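PDB 2IT2: tRNA(Phe) 7-((3-amino-3-carboxypropyl)-4-demethylwyosine(37)-N(4))-methyltransferase 1 from Pyrococcus horikoshii, which probably uses S-adenosyl-L-methionine to methylate N-4 of a wyosine precursor at position 37 of tRNA(Phe), a step in making wyosine derivatives. Local coordinates for residues M61-F66 with W100-S105; S55-V60 with A72-K77. One frame throughout, in Å; residues are numbered along the deposited sequence.

Contact 1: M61-F66 with W100-S105; sequences MEMPHF and WFLVRS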
loop_
_atom_site.group_PDB
_atom_site.type_symbol
_atom_site.label_atom_id
_atom_site.label_comp_id
_atom_site.label_asym_id
_atom_site.label_seq_id
_atom_site.Cartn_x
_atom_site.Cartn_y
_atom_site.Cartn_z
HETATM N N MSE B 61 8.535 -16.294 5.959
HETATM C CA MSE B 61 7.427 -16.716 6.794
HETATM C C MSE B 61 6.473 -17.662 6.094
HETATM O O MSE B 61 6.396 -17.695 4.866
HETATM C CB MSE B 61 6.678 -15.480 7.308
HETATM C CG MSE B 61 6.197 -14.523 6.232
HETATM SE SE MSE B 61 4.517 -15.044 5.448
HETATM C CE MSE B 61 3.297 -13.969 6.476
ATOM N N GLU B 62 5.771 -18.462 6.887
ATOM C CA GLU B 62 4.808 -19.397 6.333
ATOM C C GLU B 62 3.396 -19.038 6.763
ATOM O O GLU B 62 3.152 -18.673 7.912
ATOM C CB GLU B 62 5.128 -20.841 6.740
ATOM C CG GLU B 62 5.337 -21.084 8.218
ATOM C CD GLU B 62 5.591 -22.556 8.531
ATOM O OE1 GLU B 62 6.425 -23.191 7.841
ATOM O OE2 GLU B 62 4.962 -23.080 9.473
HETATM N N MSE B 63 2.470 -19.128 5.819
HETATM C CA MSE B 63 1.073 -18.814 6.082
HETATM C C MSE B 63 0.195 -19.707 5.214
HETATM O O MSE B 63 0.634 -20.189 4.174
HETATM C CB MSE B 63 0.803 -17.334 5.787
HETATM C CG MSE B 63 1.111 -16.884 4.363
HETATM SE SE MSE B 63 0.949 -14.964 4.157
HETATM C CE MSE B 63 2.363 -14.657 2.887
ATOM N N PRO B 64 -1.059 -19.942 5.633
ATOM C CA PRO B 64 -1.974 -20.794 4.864
ATOM C C PRO B 64 -2.158 -20.337 3.423
ATOM O O PRO B 64 -2.069 -21.136 2.488
ATOM C CB PRO B 64 -3.266 -20.723 5.672
ATOM C CG PRO B 64 -3.208 -19.357 6.284
ATOM C CD PRO B 64 -1.769 -19.273 6.737
ATOM N N HIS B 65 -2.420 -19.045 3.255
ATOM C CA HIS B 65 -2.607 -18.446 1.942
ATOM C C HIS B 65 -2.032 -17.035 1.944
ATOM O O HIS B 65 -2.044 -16.352 2.966
ATOM C CB HIS B 65 -4.092 -18.405 1.581
ATOM C CG HIS B 65 -4.742 -19.756 1.562
ATOM N ND1 HIS B 65 -4.964 -20.486 2.702
ATOM C CD2 HIS B 65 -5.185 -20.510 0.529
ATOM C CE1 HIS B 65 -5.524 -21.642 2.379
ATOM N NE2 HIS B 65 -5.666 -21.681 1.069
ATOM N N PHE B 66 -1.527 -16.603 0.796
ATOM C CA PHE B 66 -0.936 -15.280 0.680
ATOM C C PHE B 66 -1.905 -14.192 1.129
ATOM O O PHE B 66 -3.090 -14.241 0.811
ATOM C CB PHE B 66 -0.515 -15.026 -0.766
ATOM C CG PHE B 66 0.174 -13.707 -0.972
ATOM C CD1 PHE B 66 1.475 -13.502 -0.521
ATOM C CD2 PHE B 66 -0.487 -12.664 -1.604
ATOM C CE1 PHE B 66 2.104 -12.269 -0.698
ATOM C CE2 PHE B 66 0.131 -11.437 -1.783
ATOM C CZ PHE B 66 1.426 -11.236 -1.330
ATOM N N TRP B 100 6.933 -17.979 2.118
ATOM C CA TRP B 100 7.160 -16.749 1.364
ATOM C C TRP B 100 8.382 -15.954 1.798
ATOM O O TRP B 100 8.748 -15.943 2.981
ATOM C CB TRP B 100 5.945 -15.813 1.486
ATOM C CG TRP B 100 4.716 -16.274 0.750
ATOM C CD1 TRP B 100 3.753 -17.134 1.210
ATOM C CD2 TRP B 100 4.354 -15.943 -0.595
ATOM N NE1 TRP B 100 2.817 -17.360 0.226
ATOM C CE2 TRP B 100 3.161 -16.648 -0.890
ATOM C CE3 TRP B 100 4.923 -15.127 -1.581
ATOM C CZ2 TRP B 100 2.525 -16.553 -2.135
ATOM C CZ3 TRP B 100 4.289 -15.032 -2.818
ATOM C CH2 TRP B 100 3.102 -15.749 -3.084
ATOM N N PHE B 101 9.016 -15.308 0.829
ATOM C CA PHE B 101 10.131 -14.423 1.117
ATOM C C PHE B 101 9.483 -13.058 0.873
ATOM O O PHE B 101 9.015 -12.774 -0.237
ATOM C CB PHE B 101 11.298 -14.669 0.150
ATOM C CG PHE B 101 12.484 -13.768 0.391
ATOM C CD1 PHE B 101 12.494 -12.464 -0.106
ATOM C CD2 PHE B 101 13.576 -14.215 1.130
ATOM C CE1 PHE B 101 13.568 -11.618 0.134
ATOM C CE2 PHE B 101 14.660 -13.374 1.380
ATOM C CZ PHE B 101 14.658 -12.077 0.880
ATOM N N LEU B 102 9.433 -12.219 1.902
ATOM C CA LEU B 102 8.788 -10.916 1.782
ATOM C C LEU B 102 9.708 -9.743 2.094
ATOM O O LEU B 102 10.598 -9.838 2.947
ATOM C CB LEU B 102 7.582 -10.824 2.740
ATOM C CG LEU B 102 6.553 -11.965 2.734
ATOM C CD1 LEU B 102 5.534 -11.764 3.852
ATOM C CD2 LEU B 102 5.862 -12.032 1.385
ATOM N N VAL B 103 9.494 -8.651 1.372
ATOM C CA VAL B 103 10.204 -7.404 1.629
ATOM C C VAL B 103 9.103 -6.353 1.788
ATOM O O VAL B 103 8.230 -6.230 0.922
ATOM C CB VAL B 103 11.138 -6.987 0.480
ATOM C CG1 VAL B 103 11.751 -5.629 0.792
ATOM C CG2 VAL B 103 12.239 -8.000 0.323
ATOM N N ARG B 104 9.138 -5.616 2.897
ATOM C CA ARG B 104 8.140 -4.581 3.175
ATOM C C ARG B 104 8.777 -3.252 3.552
ATOM O O ARG B 104 9.785 -3.206 4.256
ATOM C CB ARG B 104 7.203 -5.024 4.302
ATOM C CG ARG B 104 6.335 -6.209 3.935
ATOM C CD ARG B 104 5.314 -5.829 2.873
ATOM N NE ARG B 104 4.402 -6.928 2.563
ATOM C CZ ARG B 104 4.653 -7.883 1.674
ATOM N NH1 ARG B 104 5.792 -7.875 1.001
ATOM N NH2 ARG B 104 3.765 -8.851 1.466
ATOM N N SER B 105 8.149 -2.177 3.088
ATOM C CA SER B 105 8.612 -0.810 3.334
ATOM C C SER B 105 8.459 -0.363 4.777
ATOM O O SER B 105 7.638 -0.907 5.520
ATOM C CB SER B 105 7.826 0.163 2.444
ATOM O OG SER B 105 7.874 1.489 2.965
#

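Contact 2: S55-V60 with A72-K77; sequences SGRISV and AKWLGK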
loop_
_atom_site.group_PDB
_atom_site.type_symbol
_atom_site.label_atom_id
_atom_site.label_comp_id
_atom_site.label_asym_id
_atom_site.label_seq_id
_atom_site.Cartn_x
_atom_site.Cartn_y
_atom_site.Cartn_z
ATOM N N SER B 55 11.186 0.377 10.587
ATOM C CA SER B 55 12.156 0.765 9.543
ATOM C C SER B 55 12.347 -0.121 8.313
ATOM O O SER B 55 13.347 0.021 7.602
ATOM C CB SER B 55 13.539 0.984 10.171
ATOM O OG SER B 55 14.076 -0.238 10.659
ATOM N N GLY B 56 11.402 -1.018 8.054
ATOM C CA GLY B 56 11.507 -1.894 6.895
ATOM C C GLY B 56 11.835 -3.310 7.312
ATOM O O GLY B 56 12.506 -3.518 8.313
ATOM N N ARG B 57 11.381 -4.301 6.553
ATOM C CA ARG B 57 11.679 -5.664 6.952
ATOM C C ARG B 57 11.762 -6.690 5.839
ATOM O O ARG B 57 11.068 -6.594 4.827
ATOM C CB ARG B 57 10.640 -6.139 7.968
ATOM C CG ARG B 57 9.266 -6.395 7.381
ATOM C CD ARG B 57 8.384 -7.145 8.380
ATOM N NE ARG B 57 7.117 -7.595 7.805
ATOM C CZ ARG B 57 6.162 -6.785 7.362
ATOM N NH1 ARG B 57 6.316 -5.469 7.420
ATOM N NH2 ARG B 57 5.045 -7.296 6.858
ATOM N N ILE B 58 12.640 -7.665 6.042
ATOM C CA ILE B 58 12.794 -8.784 5.118
ATOM C C ILE B 58 12.349 -9.949 5.980
ATOM O O ILE B 58 12.712 -10.039 7.155
ATOM C CB ILE B 58 14.262 -8.990 4.663
ATOM C CG1 ILE B 58 14.719 -7.779 3.842
ATOM C CG2 ILE B 58 14.380 -10.284 3.832
ATOM C CD1 ILE B 58 16.199 -7.742 3.556
ATOM N N SER B 59 11.544 -10.832 5.416
ATOM C CA SER B 59 11.056 -11.939 6.202
ATOM C C SER B 59 10.927 -13.226 5.420
ATOM O O SER B 59 10.751 -13.215 4.210
ATOM C CB SER B 59 9.680 -11.589 6.769
ATOM O OG SER B 59 9.639 -10.280 7.319
ATOM N N VAL B 60 11.048 -14.335 6.131
ATOM C CA VAL B 60 10.825 -15.642 5.549
ATOM C C VAL B 60 9.741 -16.137 6.484
ATOM O O VAL B 60 9.983 -16.344 7.676
ATOM C CB VAL B 60 12.038 -16.566 5.642
ATOM C CG1 VAL B 60 11.607 -17.979 5.293
ATOM C CG2 VAL B 60 13.118 -16.105 4.675
ATOM N N ALA B 72 -0.006 -16.376 10.317
ATOM C CA ALA B 72 1.339 -16.484 9.766
ATOM C C ALA B 72 2.375 -16.766 10.846
ATOM O O ALA B 72 2.181 -16.435 12.016
ATOM C CB ALA B 72 1.700 -15.207 9.032
ATOM N N LYS B 73 3.481 -17.383 10.442
ATOM C CA LYS B 73 4.560 -17.710 11.363
ATOM C C LYS B 73 5.894 -17.297 10.756
ATOM O O LYS B 73 6.289 -17.806 9.703
ATOM C CB LYS B 73 4.575 -19.212 11.653
ATOM C CG LYS B 73 5.716 -19.650 12.559
ATOM C CD LYS B 73 5.766 -21.160 12.693
ATOM C CE LYS B 73 6.976 -21.600 13.505
ATOM N NZ LYS B 73 6.927 -21.134 14.920
ATOM N N TRP B 74 6.586 -16.376 11.418
ATOM C CA TRP B 74 7.881 -15.924 10.928
ATOM C C TRP B 74 9.006 -16.899 11.296
ATOM O O TRP B 74 9.279 -17.177 12.457
ATOM C CB TRP B 74 8.159 -14.552 11.548
ATOM C CG TRP B 74 7.469 -13.488 10.780
ATOM C CD1 TRP B 74 8.039 -12.673 9.779
ATOM C CD2 TRP B 74 6.099 -13.033 10.953
ATOM N NE1 TRP B 74 7.164 -11.751 9.298
ATOM C CE2 TRP B 74 5.901 -11.959 10.049
ATOM C CE3 TRP B 74 5.048 -13.427 11.780
ATOM C CZ2 TRP B 74 4.672 -11.319 9.987
ATOM C CZ3 TRP B 74 3.818 -12.788 11.717
ATOM C CH2 TRP B 74 3.632 -11.724 10.817
ATOM N N LEU B 75 9.637 -17.460 10.248
ATOM C CA LEU B 75 10.800 -18.312 10.478
ATOM C C LEU B 75 12.072 -17.470 10.574
ATOM O O LEU B 75 13.057 -17.827 11.205
ATOM C CB LEU B 75 10.913 -19.283 9.305
ATOM C CG LEU B 75 9.618 -20.065 9.086
ATOM C CD1 LEU B 75 9.723 -21.062 7.929
ATOM C CD2 LEU B 75 9.208 -20.871 10.317
ATOM N N GLY B 76 12.029 -16.330 9.866
ATOM C CA GLY B 76 13.133 -15.388 9.924
ATOM C C GLY B 76 12.627 -13.963 9.713
ATOM O O GLY B 76 11.748 -13.706 8.900
ATOM N N LYS B 77 13.124 -12.998 10.481
ATOM C CA LYS B 77 12.649 -11.617 10.379
ATOM C C LYS B 77 13.825 -10.679 10.619
ATOM O O LYS B 77 14.457 -10.717 11.673
ATOM C CB LYS B 77 11.528 -11.371 11.404
ATOM C CG LYS B 77 10.847 -10.001 11.318
ATOM C CD LYS B 77 9.555 -9.956 12.144
ATOM C CE LYS B 77 9.793 -10.238 13.621
ATOM N NZ LYS B 77 8.514 -10.259 14.393
#

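Contact 1: M61-F66 with W100-S105
Phe66 and Met63 lie over one face of the Trp100 indole. Phe66 CD1 sits over the centre of the ring, 3.6 Å from Trp100 CE2. The two side chains cross at about a right angle, and the ring planes meet obliquely, at 44°. Phe66 CG is anti to the backbone N, which brings it close to Trp100 CZ2. Met63, a selenomethionine, covers the five-membered ring with its methyl. CE lies 3.3 Å from Trp100 CD1 in a CH-pi contact, while SE stands farther off in a Met-aromatic contact. Met61, also selenomethionine, meets Leu102 CD1 with CG at 3.7 Å, and bends at chi2 and chi3 bring SE and CE near the same methyl. Leu102 CD2 comes to the edge of the Phe66 ring, 4.3 Å from Phe66 CE1. Arg104 NH2 lies obliquely beside that ring, 4.4 Å from Phe66 CZ.

The backbone sets this cluster in place. Met61 and Trp100 form an antiparallel hydrogen-bonded pair. Met61 N gives to Trp100 O at 3.0 Å, and Trp100 N to Met61 O at 2.8 Å, nearly straight at 172°. The strand axes lie 116° apart, and this is the one beta bridge between the two segments.

Further out, Trp100 NE1 bonds to Gln98 OE1, satisfying the indole's polar atom. Arg104 NH1 bonds to Val103 O and Met153 O, and NH2 forms a salt bridge with Asp154. Ile176 and Arg152 of the second subunit pack on Trp100 and Phe66, respectively. The contact is thus mainly apolar between side chains, with its cross-segment hydrogen bonds in the backbone, and reaches the dimer interface.

Contact 2: S55-V60 with A72-K77
Val60 faces both Leu75 and Gly76 in a classic beta bulge. Its carbonyl oxygen takes two bonds, from Leu75 N at 2.8 Å and from Gly76 N at 3.0 Å. The Leu75 bond is the more bent, at 137°. Val60 N returns a bond to Gly76 O at 2.9 Å. This is the tight part. Next to it, Ser59 and Lys77 form a non-hydrogen-bonded pair, and Ser59 CA comes 3.3 Å from Gly76 O in a CA-H...O contact.

The other part is looser. Trp74 CG is anti to the carbonyl carbon (chi1 -82°), and from there the indole reaches Ser59. Ser59 OG lies in the plane of the Trp74 ring at its edge, 3.5 Å from Trp74 NE1. Arg57 NE is more distant, 4.4 Å from Trp74 NE1. Lys77 runs past Ser59 and ends away from the strand, on the exposed side. An alanine in place of Trp74 would probably leave Ser59 CB and OG without their indole neighbour and open a gap beside Arg57.

The chain turns a corner at Leu75 within this beta hairpin of strands 48-63 and 73-78. Ile58 packs on Asn178 and Met181 of helix 167-194. Val60 and Leu75 both touch Leu99 of strand 98-112, the neighbouring strand of the sheet.

In the fold
Both contacts use strand 48-63, which pairs with strand 98-112 in contact 1 and with strand 73-78 in contact 2. They belong to one antiparallel sheet, and their centres are about 8 Å apart. Contact 1 is buried, with aromatic and selenomethionine side chains, and the second subunit adds to its packing. Contact 2 is partly buried. It depends more on backbone bonds at a bulge, and its lysines are exposed. No other chain of the assembly touches it. The two contacts also meet directly: Leu102 O and Ser59 N are probably hydrogen-bonded, as are Glu62 O and Lys73 N. Met61 CE packs on Ala72 CB.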